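Long-range contact in lipoprotein (PDB 7ADK), which probably acts as a protease of the chymotrypsin-like PA clan, cleaving host immunoglobulin as a mycoplasma surface lipoprotein: residues G249-Y257 / A776-G784. Numbering follows the deposited sequence.
Sequences GKVSGLKIY and ASNETARTG
Lys-255 and Val-251, in a non-regular loop, pack against Ala-781 and Arg-782 at the turn of a beta hairpin. Two features define that turn: Arg-782, with left-handed backbone angles (phi 63°), and Thr-783 both face Asn-778 in a G1 beta bulge, and Asn-778 OD1 accepts from Ala-781 N at 2.9 Å in an Asx motif, the donor lying above the carbonyl plane. A weak bond from Thr-780 N reaches the same oxygen, so the amide ties the turn from within.

One hydrogen bond joins the segments. Lys-255 NZ donates to Ala-781 O over 2.8 Å, nearly in line with the carbonyl (C=O...N 161°). Lys-255 runs extended to CE and bends only at its last torsion, which turns the ammonium onto this oxygen while its CE lies 3.5 Å from Arg-782 O.

Most of the rest is van der Waals packing. Val-251 CG1 covers one face of the Arg-782 guanidinium, 3.4 Å from NH1, and Ile-256 CD1 approaches the same NH1 obliquely at 3.8 Å. Arg-782 NH1 stays 5.3 Å from Lys-255 NZ, so these like charges are not in contact. One residue before Val-251, Lys-250 CB meets Ala-781 CB at 3.5 Å, and Lys-250 CG touches Asn-778 ND2, the two side chains crossing at about a right angle. The bend at chi2 (-77°) then leads the lysine away, and its NZ bonds to Asp-248 O and Ser-227 OG.

The loop, between helix 220-226 and strand 289-293, thus rests on the connection between antiparallel strands 769-778 and 783-792 of the mixed sheet. Tyr-703 bonds to Asn-778 ND2 and makes a cation-pi contact with Lys-250, while helix 176-192 touches the loop through Tyr-187 and Arg-190.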
loop_
_atom_site.group_PDB
_atom_site.type_symbol
_atom_site.label_atom_id
_atom_site.label_comp_id
_atom_site.label_asym_id
_atom_site.label_seq_id
_atom_site.Cartn_x
_atom_site.Cartn_y
_atom_site.Cartn_z
ATOM N N GLY B 249 -16.074 -21.506 -14.144
ATOM C CA GLY B 249 -15.490 -20.916 -12.944
ATOM C C GLY B 249 -14.902 -21.901 -11.934
ATOM O O GLY B 249 -15.050 -23.113 -12.061
ATOM N N LYS B 250 -14.218 -21.368 -10.922
ATOM C CA LYS B 250 -13.378 -22.107 -9.978
ATOM C C LYS B 250 -13.369 -21.450 -8.582
ATOM O O LYS B 250 -13.274 -20.235 -8.514
ATOM C CB LYS B 250 -11.934 -22.091 -10.505
ATOM C CG LYS B 250 -11.595 -22.449 -11.959
ATOM C CD LYS B 250 -11.613 -23.927 -12.312
ATOM C CE LYS B 250 -10.957 -24.198 -13.664
ATOM N NZ LYS B 250 -11.742 -23.725 -14.807
ATOM N N VAL B 251 -13.321 -22.247 -7.503
ATOM C CA VAL B 251 -12.979 -21.897 -6.087
ATOM C C VAL B 251 -12.487 -23.175 -5.352
ATOM O O VAL B 251 -12.525 -24.243 -5.961
ATOM C CB VAL B 251 -14.166 -21.265 -5.312
ATOM C CG1 VAL B 251 -13.706 -20.518 -4.068
ATOM C CG2 VAL B 251 -15.018 -20.261 -6.091
ATOM N N SER B 252 -12.010 -23.131 -4.096
ATOM C CA SER B 252 -11.994 -24.302 -3.179
ATOM C C SER B 252 -11.938 -23.925 -1.689
ATOM O O SER B 252 -10.937 -23.387 -1.211
ATOM C CB SER B 252 -10.846 -25.260 -3.490
ATOM O OG SER B 252 -10.688 -26.233 -2.477
ATOM N N GLY B 253 -12.997 -24.246 -0.944
ATOM C CA GLY B 253 -13.198 -23.902 0.466
ATOM C C GLY B 253 -12.518 -24.850 1.451
ATOM O O GLY B 253 -13.149 -25.303 2.406
ATOM N N LEU B 254 -11.254 -25.187 1.191
ATOM C CA LEU B 254 -10.495 -26.199 1.930
ATOM C C LEU B 254 -8.984 -25.958 2.028
ATOM O O LEU B 254 -8.357 -26.362 3.001
ATOM C CB LEU B 254 -10.794 -27.559 1.302
ATOM C CG LEU B 254 -10.202 -28.737 2.072
ATOM C CD1 LEU B 254 -11.142 -29.914 2.000
ATOM C CD2 LEU B 254 -8.869 -29.217 1.538
ATOM N N LYS B 255 -8.347 -25.309 1.048
ATOM C CA LYS B 255 -6.883 -25.066 1.079
ATOM C C LYS B 255 -6.442 -23.993 2.084
ATOM O O LYS B 255 -5.319 -23.502 2.022
ATOM C CB LYS B 255 -6.343 -24.815 -0.336
ATOM C CG LYS B 255 -6.792 -23.473 -0.912
ATOM C CD LYS B 255 -6.179 -23.241 -2.281
ATOM C CE LYS B 255 -6.721 -21.985 -2.985
ATOM N NZ LYS B 255 -8.068 -22.219 -3.588
ATOM N N ILE B 256 -7.333 -23.585 2.981
ATOM C CA ILE B 256 -7.269 -22.320 3.704
ATOM C C ILE B 256 -7.316 -22.575 5.219
ATOM O O ILE B 256 -6.288 -22.484 5.879
ATOM C CB ILE B 256 -8.325 -21.319 3.160
ATOM C CG1 ILE B 256 -8.225 -21.189 1.623
ATOM C CG2 ILE B 256 -8.124 -19.951 3.825
ATOM C CD1 ILE B 256 -9.198 -20.230 0.944
ATOM N N TYR B 257 -8.482 -22.905 5.787
ATOM C CA TYR B 257 -8.714 -23.088 7.232
ATOM C C TYR B 257 -8.340 -21.886 8.129
ATOM O O TYR B 257 -8.408 -21.963 9.357
ATOM C CB TYR B 257 -8.045 -24.367 7.745
ATOM C CG TYR B 257 -8.259 -25.638 6.950
ATOM C CD1 TYR B 257 -9.506 -26.285 6.974
ATOM C CD2 TYR B 257 -7.166 -26.243 6.305
ATOM C CE1 TYR B 257 -9.651 -27.540 6.367
ATOM C CE2 TYR B 257 -7.314 -27.497 5.687
ATOM C CZ TYR B 257 -8.562 -28.145 5.719
ATOM O OH TYR B 257 -8.716 -29.338 5.097
ATOM N N ALA B 776 -0.313 -18.145 -15.510
ATOM C CA ALA B 776 -1.719 -17.749 -15.501
ATOM C C ALA B 776 -2.256 -17.662 -14.080
ATOM O O ALA B 776 -1.952 -18.523 -13.266
ATOM C CB ALA B 776 -2.522 -18.733 -16.330
ATOM N N SER B 777 -3.089 -16.665 -13.791
ATOM C CA SER B 777 -3.745 -16.481 -12.489
ATOM C C SER B 777 -5.255 -16.618 -12.567
ATOM O O SER B 777 -5.864 -16.281 -13.578
ATOM C CB SER B 777 -3.450 -15.107 -11.896
ATOM O OG SER B 777 -2.073 -14.919 -11.729
ATOM N N ASN B 778 -5.865 -17.056 -11.478
ATOM C CA ASN B 778 -7.297 -17.028 -11.274
ATOM C C ASN B 778 -7.586 -16.632 -9.823
ATOM O O ASN B 778 -7.580 -17.450 -8.911
ATOM C CB ASN B 778 -7.848 -18.394 -11.678
ATOM C CG ASN B 778 -9.353 -18.448 -11.652
ATOM O OD1 ASN B 778 -10.035 -17.709 -10.957
ATOM N ND2 ASN B 778 -9.923 -19.340 -12.406
ATOM N N GLU B 779 -7.829 -15.340 -9.590
ATOM C CA GLU B 779 -8.080 -14.798 -8.250
ATOM C C GLU B 779 -9.469 -15.132 -7.698
ATOM O O GLU B 779 -9.715 -14.897 -6.522
ATOM C CB GLU B 779 -7.746 -13.297 -8.200
ATOM C CG GLU B 779 -8.658 -12.393 -9.042
ATOM C CD GLU B 779 -8.312 -10.899 -8.891
ATOM O OE1 GLU B 779 -7.995 -10.226 -9.898
ATOM O OE2 GLU B 779 -8.405 -10.332 -7.780
ATOM N N THR B 780 -10.348 -15.752 -8.488
ATOM C CA THR B 780 -11.582 -16.374 -7.969
ATOM C C THR B 780 -11.328 -17.819 -7.509
ATOM O O THR B 780 -11.806 -18.213 -6.453
ATOM C CB THR B 780 -12.718 -16.283 -8.991
ATOM O OG1 THR B 780 -12.919 -14.938 -9.355
ATOM C CG2 THR B 780 -14.045 -16.761 -8.442
ATOM N N ALA B 781 -10.503 -18.587 -8.228
ATOM C CA ALA B 781 -9.965 -19.876 -7.775
ATOM C C ALA B 781 -9.002 -19.744 -6.586
ATOM O O ALA B 781 -8.773 -20.708 -5.862
ATOM C CB ALA B 781 -9.199 -20.535 -8.923
ATOM N N ARG B 782 -8.385 -18.569 -6.427
ATOM C CA ARG B 782 -7.321 -18.280 -5.469
ATOM C C ARG B 782 -6.052 -19.115 -5.734
ATOM O O ARG B 782 -5.294 -19.418 -4.824
ATOM C CB ARG B 782 -7.871 -18.309 -4.027
ATOM C CG ARG B 782 -9.257 -17.654 -3.884
ATOM C CD ARG B 782 -9.666 -17.430 -2.427
ATOM N NE ARG B 782 -11.098 -17.095 -2.327
ATOM C CZ ARG B 782 -12.075 -17.885 -1.940
ATOM N NH1 ARG B 782 -11.880 -19.121 -1.580
ATOM N NH2 ARG B 782 -13.296 -17.454 -1.904
ATOM N N THR B 783 -5.815 -19.484 -6.990
ATOM C CA THR B 783 -4.674 -20.277 -7.446
ATOM C C THR B 783 -4.349 -19.908 -8.895
ATOM O O THR B 783 -4.976 -19.044 -9.499
ATOM C CB THR B 783 -4.949 -21.774 -7.219
ATOM O OG1 THR B 783 -3.834 -22.589 -7.447
ATOM C CG2 THR B 783 -6.035 -22.348 -8.109
ATOM N N GLY B 784 -3.352 -20.537 -9.480
ATOM C CA GLY B 784 -3.003 -20.363 -10.878
ATOM C C GLY B 784 -2.034 -21.435 -11.335
ATOM O O GLY B 784 -1.771 -22.366 -10.592
#